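PDB 3IMM: putative secreted glycosylhydrolase from Parabacteroides distasonis ATCC 8503, which is probably a hydrolase of the 3-keto-disaccharide hydrolase family, with a concanavalin-like all-beta fold. Local coordinates for residues Glu38-Lys43 with Ile180-Lys185; Val65-Thr70 with Val80-Ala85. All blocks are in the same frame, centred on the assembly; numbering follows the deposited sequence.

Both contacts belong to one antiparallel sheet, in which strands 40-42, 179-182, 62-69 and 80-85 follow one another, and their centres lie about 10 Å apart. The two inner strands join them: Val-66 N lies 2.8 Å from Gly-181 O, a probable hydrogen bond, and Ile-180 CG2 packs against Val-66 O. A second tie runs over the face that carries the sodium ion, where Gln-183 NE2 of interaction 1 approaches Glu-81 OE2 of interaction 2 to 2.6 Å, probably as a hydrogen bond. Glu-81 binds the ion directly, whereas the side chain of Gln-183 stays about 5 Å from it, so in this conformer interaction 1 probably supplies a second-shell partner to the metal site.

Interaction 1 of 2, residues Glu38-Lys43 with Ile180-Lys185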
loop_
_atom_site.group_PDB
_atom_site.type_symbol
_atom_site.label_atom_id
_atom_site.label_comp_id
_atom_site.label_asym_id
_atom_site.label_seq_id
_atom_site.Cartn_x
_atom_site.Cartn_y
_atom_site.Cartn_z
ATOM N N GLU A 38 -0.362 -0.807 14.965
ATOM C CA GLU A 38 0.559 0.248 14.556
ATOM C C GLU A 38 1.353 -0.099 13.301
ATOM O O GLU A 38 1.641 -1.269 13.040
ATOM C CB GLU A 38 1.498 0.584 15.700
ATOM C CG GLU A 38 2.365 1.813 15.487
ATOM C CD GLU A 38 3.218 2.119 16.721
ATOM O OE1 GLU A 38 4.278 1.470 16.956
ATOM O OE2 GLU A 38 2.791 3.021 17.471
ATOM N N SER A 39 1.685 0.939 12.530
ATOM C CA SER A 39 2.407 0.832 11.279
ATOM C C SER A 39 3.924 0.673 11.458
ATOM O O SER A 39 4.477 0.884 12.555
ATOM C CB SER A 39 2.104 2.072 10.413
ATOM O OG SER A 39 0.714 2.195 10.100
ATOM N N ILE A 40 4.600 0.319 10.370
ATOM C CA ILE A 40 6.077 0.272 10.318
ATOM C C ILE A 40 6.510 1.229 9.206
ATOM O O ILE A 40 5.893 1.249 8.129
ATOM C CB ILE A 40 6.629 -1.186 10.060
ATOM C CG1 ILE A 40 8.165 -1.205 9.982
ATOM C CG2 ILE A 40 5.988 -1.870 8.789
ATOM C CD1 ILE A 40 8.772 -2.519 10.280
ATOM N N TRP A 41 7.537 2.047 9.466
ATOM C CA TRP A 41 7.921 3.073 8.522
ATOM C C TRP A 41 9.371 2.981 8.206
ATOM O O TRP A 41 10.170 2.518 9.026
ATOM C CB TRP A 41 7.635 4.486 9.053
ATOM C CG TRP A 41 6.194 4.707 9.432
ATOM C CD1 TRP A 41 5.671 4.661 10.679
ATOM C CD2 TRP A 41 5.107 4.990 8.545
ATOM N NE1 TRP A 41 4.313 4.883 10.630
ATOM C CE2 TRP A 41 3.945 5.090 9.331
ATOM C CE3 TRP A 41 5.014 5.209 7.169
ATOM C CZ2 TRP A 41 2.694 5.379 8.784
ATOM C CZ3 TRP A 41 3.791 5.480 6.625
ATOM C CH2 TRP A 41 2.634 5.552 7.434
ATOM N N THR A 42 9.713 3.468 7.014
ATOM C CA THR A 42 11.087 3.738 6.700
ATOM C C THR A 42 11.568 4.888 7.588
ATOM O O THR A 42 10.775 5.730 8.016
ATOM C CB THR A 42 11.272 4.075 5.199
ATOM O OG1 THR A 42 10.428 5.165 4.853
ATOM C CG2 THR A 42 10.939 2.872 4.318
ATOM N N LYS A 43 12.868 4.905 7.887
ATOM C CA LYS A 43 13.455 5.998 8.634
ATOM C C LYS A 43 13.746 7.185 7.702
ATOM O O LYS A 43 13.888 8.331 8.160
ATOM C CB LYS A 43 14.763 5.552 9.304
ATOM C CG LYS A 43 14.605 4.647 10.510
ATOM C CD LYS A 43 16.006 4.409 11.128
ATOM C CE LYS A 43 15.916 3.669 12.430
ATOM N NZ LYS A 43 17.245 3.235 12.792
ATOM N N ILE A 180 7.745 5.552 3.546
ATOM C CA ILE A 180 7.044 4.376 3.127
ATOM C C ILE A 180 6.700 3.546 4.370
ATOM O O ILE A 180 7.499 3.426 5.306
ATOM C CB ILE A 180 7.871 3.564 2.071
ATOM C CG1 ILE A 180 8.125 4.417 0.831
ATOM C CG2 ILE A 180 7.146 2.313 1.679
ATOM C CD1 ILE A 180 9.075 3.813 -0.226
ATOM N N GLY A 181 5.481 3.036 4.418
ATOM C CA GLY A 181 5.087 2.162 5.501
ATOM C C GLY A 181 4.138 1.041 5.116
ATOM O O GLY A 181 3.573 1.022 4.038
ATOM N N LEU A 182 4.018 0.088 6.031
ATOM C CA LEU A 182 3.025 -0.972 5.976
ATOM C C LEU A 182 2.141 -0.841 7.199
ATOM O O LEU A 182 2.577 -0.415 8.272
ATOM C CB LEU A 182 3.688 -2.344 5.969
ATOM C CG LEU A 182 4.670 -2.633 4.844
ATOM C CD1 LEU A 182 5.419 -3.946 5.103
ATOM C CD2 LEU A 182 3.904 -2.641 3.483
ATOM N N GLN A 183 0.880 -1.189 7.012
ATOM C CA GLN A 183 -0.095 -1.108 8.080
ATOM C C GLN A 183 -0.146 -2.395 8.879
ATOM O O GLN A 183 0.125 -3.477 8.357
ATOM C CB GLN A 183 -1.453 -0.766 7.502
ATOM C CG GLN A 183 -1.451 0.589 6.842
ATOM C CD GLN A 183 -2.651 0.784 5.991
ATOM O OE1 GLN A 183 -3.771 0.826 6.500
ATOM N NE2 GLN A 183 -2.442 0.901 4.684
ATOM N N GLY A 184 -0.516 -2.224 10.156
ATOM C CA GLY A 184 -0.526 -3.283 11.151
ATOM C C GLY A 184 -1.801 -4.090 11.108
ATOM O O GLY A 184 -2.608 -3.925 10.224
ATOM N N LYS A 185 -1.955 -4.979 12.077
ATOM C CA LYS A 185 -3.112 -5.855 12.197
ATOM C C LYS A 185 -4.255 -5.199 12.942
ATOM O O LYS A 185 -4.090 -4.787 14.082
ATOM C CB LYS A 185 -2.652 -7.116 12.922
ATOM C CG LYS A 185 -3.716 -8.119 13.309
ATOM C CD LYS A 185 -3.042 -9.315 14.040
ATOM C CE LYS A 185 -4.029 -10.332 14.644
ATOM N NZ LYS A 185 -4.998 -9.737 15.590
HETATM O O HOH W 1 -1.472 0.517 10.794
#
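Thr-42 and Ile-180 are joined by two hydrogen bonds at one end of the 38-43/180-185 pairing. Thr-42 N donates to Ile-180 O (2.8 Å), and Ile-180 N returns a nearly straight bond of 3.0 Å to Thr-42 OG1 (171° at the hydrogen); the same OG1 is also hydrogen-bonded to Asp-44 O. With chi1 at 56°, OG1 sits between its own backbone N and carbonyl carbon, while CG2 lies against Ile-180 CB. An alanine at Thr-42 would probably leave Ile-180 N without this acceptor and Asp-44 O without its partner, and open a small gap beside Ile-180 CB. Farther along, Ile-40 N binds Leu-182 O, and Ile-40 CG2 rests 3.7 Å from Leu-182 CB. These are neighbouring antiparallel strands in one sheet of a concanavalin-like fold; Leu-182 also meets Phe-193 and Ile-196 of the other large sheet. On the opposite face Trp-41 brings CE3 to 3.5 Å from Gly-181 CA, where a side chain would collide with the indole. Trp-75 stacks edge-to-face with that indole. Farther toward Glu-38, in the conformer given, one water takes the N-H of Gly-184 and hydrogen-bonds Ser-39 OG at 2.8 Å, while Trp-25 NE1 holds Glu-38 O.

Interaction 2 of 2, residues Val65-Thr70 with Val80-Ala85; sequences VVVYCT and VEIQIA. With NA (sodium ion), chain D.
Val-65 and Val-80, with Ile-82 next to them, bury the largest areas where the two arms of an antiparallel beta hairpin meet, strand 80-85 being an outermost strand of its sheet. Val-65 and Ile-82 form a hydrogen-bonded pair: Val-65 N donates to Ile-82 O at 2.9 Å, and Ile-82 N returns a bond of 2.8 Å to Val-65 O. On the face carrying both side chains, Val-65 CG2, anti to its own carbonyl carbon, reaches diagonally to Ile-84 CD1 (3.8 Å). Ile-82 sends CD1 the other way, to 3.9 Å from Val-67 CG2, and the two side chains cross obliquely. Val-80 is paired with Val-67 by two further backbone bonds, and its CB lies 3.9 Å from Val-67 CG2. Its CG2 approaches Tyr-68 CD2, the two side chains running alongside each other, while Val-67 CG2 lies over one face of the tyrosine ring, toward the rim. Tyr-68 OH is bonded to Gly-131 O. The face bearing Val-65, Val-67, Val-80 and Ile-82 looks into the core between the two large sheets of the concanavalin-like fold, with Val-65 on Leu-51 and Leu-53, and Ile-82 on Met-125 and Ile-127. On the other face Glu-81, paired with Val-66, extends toward the sodium ion, which Asn-62 and Ser-63 also bind. Glu-81 OE2 probably also accepts from Gln-183 in the conformer modelled here. Gln-83 NE2 is bonded to Glu-99 O, which would limit rotation of the amide, and Gln-83 OE1 lies 2.4 Å from the sodium ion, nearer than Glu-81 OE2 at 2.7 Å.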
loop_
_atom_site.group_PDB
_atom_site.type_symbol
_atom_site.label_atom_id
_atom_site.label_comp_id
_atom_site.label_asym_id
_atom_site.label_seq_id
_atom_site.Cartn_x
_atom_site.Cartn_y
_atom_site.Cartn_z
ATOM N N VAL A 65 -0.064 -0.572 1.380
ATOM C CA VAL A 65 1.270 -0.028 1.373
ATOM C C VAL A 65 1.082 1.483 1.313
ATOM O O VAL A 65 0.303 1.989 0.476
ATOM C CB VAL A 65 2.059 -0.552 0.165
ATOM C CG1 VAL A 65 3.466 0.000 0.184
ATOM C CG2 VAL A 65 2.078 -2.129 0.171
ATOM N N VAL A 66 1.779 2.206 2.182
ATOM C CA VAL A 66 1.658 3.659 2.240
ATOM C C VAL A 66 2.906 4.276 1.645
ATOM O O VAL A 66 3.995 3.872 1.975
ATOM C CB VAL A 66 1.407 4.137 3.681
ATOM C CG1 VAL A 66 1.271 5.641 3.752
ATOM C CG2 VAL A 66 0.120 3.468 4.214
ATOM N N VAL A 67 2.737 5.218 0.733
ATOM C CA VAL A 67 3.871 5.930 0.115
ATOM C C VAL A 67 3.627 7.423 0.278
ATOM O O VAL A 67 2.506 7.872 0.634
ATOM C CB VAL A 67 4.089 5.546 -1.388
ATOM C CG1 VAL A 67 4.381 4.030 -1.520
ATOM C CG2 VAL A 67 2.872 5.966 -2.297
ATOM N N TYR A 68 4.688 8.197 0.080
ATOM C CA TYR A 68 4.579 9.642 0.068
ATOM C C TYR A 68 4.011 10.173 1.381
ATOM O O TYR A 68 3.224 11.142 1.390
ATOM C CB TYR A 68 3.663 10.084 -1.106
ATOM C CG TYR A 68 4.139 9.797 -2.505
ATOM C CD1 TYR A 68 5.439 9.396 -2.758
ATOM C CD2 TYR A 68 3.290 10.034 -3.613
ATOM C CE1 TYR A 68 5.873 9.168 -4.034
ATOM C CE2 TYR A 68 3.737 9.837 -4.911
ATOM C CZ TYR A 68 5.027 9.414 -5.112
ATOM O OH TYR A 68 5.515 9.216 -6.374
ATOM N N CYS A 69 4.386 9.544 2.487
ATOM C CA CYS A 69 3.879 9.952 3.788
ATOM C C CYS A 69 4.711 11.082 4.354
ATOM O O CYS A 69 5.889 10.930 4.562
ATOM C CB CYS A 69 3.814 8.785 4.776
ATOM S SG CYS A 69 3.209 9.307 6.344
ATOM N N THR A 70 4.072 12.223 4.605
ATOM C CA THR A 70 4.777 13.415 5.056
ATOM C C THR A 70 4.601 13.606 6.568
ATOM O O THR A 70 5.193 14.514 7.142
ATOM C CB THR A 70 4.297 14.676 4.287
ATOM O OG1 THR A 70 2.887 14.843 4.465
ATOM C CG2 THR A 70 4.610 14.566 2.774
ATOM N N VAL A 80 -0.438 8.419 0.362
ATOM C CA VAL A 80 -1.169 7.630 -0.629
ATOM C C VAL A 80 -1.097 6.157 -0.220
ATOM O O VAL A 80 -0.020 5.665 0.204
ATOM C CB VAL A 80 -0.547 7.844 -2.025
ATOM C CG1 VAL A 80 -1.185 6.916 -3.047
ATOM C CG2 VAL A 80 -0.630 9.325 -2.375
ATOM N N GLU A 81 -2.232 5.459 -0.313
ATOM C CA GLU A 81 -2.310 4.050 0.057
ATOM C C GLU A 81 -2.702 3.172 -1.135
ATOM O O GLU A 81 -3.740 3.371 -1.802
ATOM C CB GLU A 81 -3.309 3.807 1.182
ATOM C CG GLU A 81 -3.494 2.351 1.498
ATOM C CD GLU A 81 -4.521 2.137 2.587
ATOM O OE1 GLU A 81 -5.287 3.082 2.884
ATOM O OE2 GLU A 81 -4.569 1.010 3.122
ATOM N N ILE A 82 -1.820 2.210 -1.385
ATOM C CA ILE A 82 -2.050 1.153 -2.332
ATOM C C ILE A 82 -2.711 0.022 -1.559
ATOM O O ILE A 82 -2.120 -0.563 -0.664
ATOM C CB ILE A 82 -0.772 0.642 -3.008
ATOM C CG1 ILE A 82 -0.073 1.754 -3.820
ATOM C CG2 ILE A 82 -1.183 -0.507 -3.996
ATOM C CD1 ILE A 82 0.650 2.844 -3.033
ATOM N N GLN A 83 -3.969 -0.231 -1.897
ATOM C CA GLN A 83 -4.760 -1.253 -1.229
ATOM C C GLN A 83 -4.212 -2.665 -1.434
ATOM O O GLN A 83 -3.877 -3.064 -2.554
ATOM C CB GLN A 83 -6.173 -1.214 -1.803
ATOM C CG GLN A 83 -7.168 -2.168 -1.189
ATOM C CD GLN A 83 -7.644 -1.758 0.169
ATOM O OE1 GLN A 83 -7.038 -0.916 0.824
ATOM N NE2 GLN A 83 -8.756 -2.339 0.598
ATOM N N ILE A 84 -4.201 -3.441 -0.357
ATOM C CA ILE A 84 -3.968 -4.881 -0.423
ATOM C C ILE A 84 -5.169 -5.523 0.202
ATOM O O ILE A 84 -5.540 -5.185 1.318
ATOM C CB ILE A 84 -2.703 -5.342 0.344
ATOM C CG1 ILE A 84 -1.456 -4.831 -0.316
ATOM C CG2 ILE A 84 -2.630 -6.866 0.361
ATOM C CD1 ILE A 84 -0.206 -5.106 0.472
ATOM N N ALA A 85 -5.808 -6.430 -0.525
ATOM C CA ALA A 85 -7.046 -6.998 -0.060
ATOM C C ALA A 85 -7.259 -8.373 -0.642
ATOM O O ALA A 85 -6.849 -8.668 -1.759
ATOM C CB ALA A 85 -8.257 -6.069 -0.408
HETATM NA NA NA D . -6.426 -0.954 3.153
#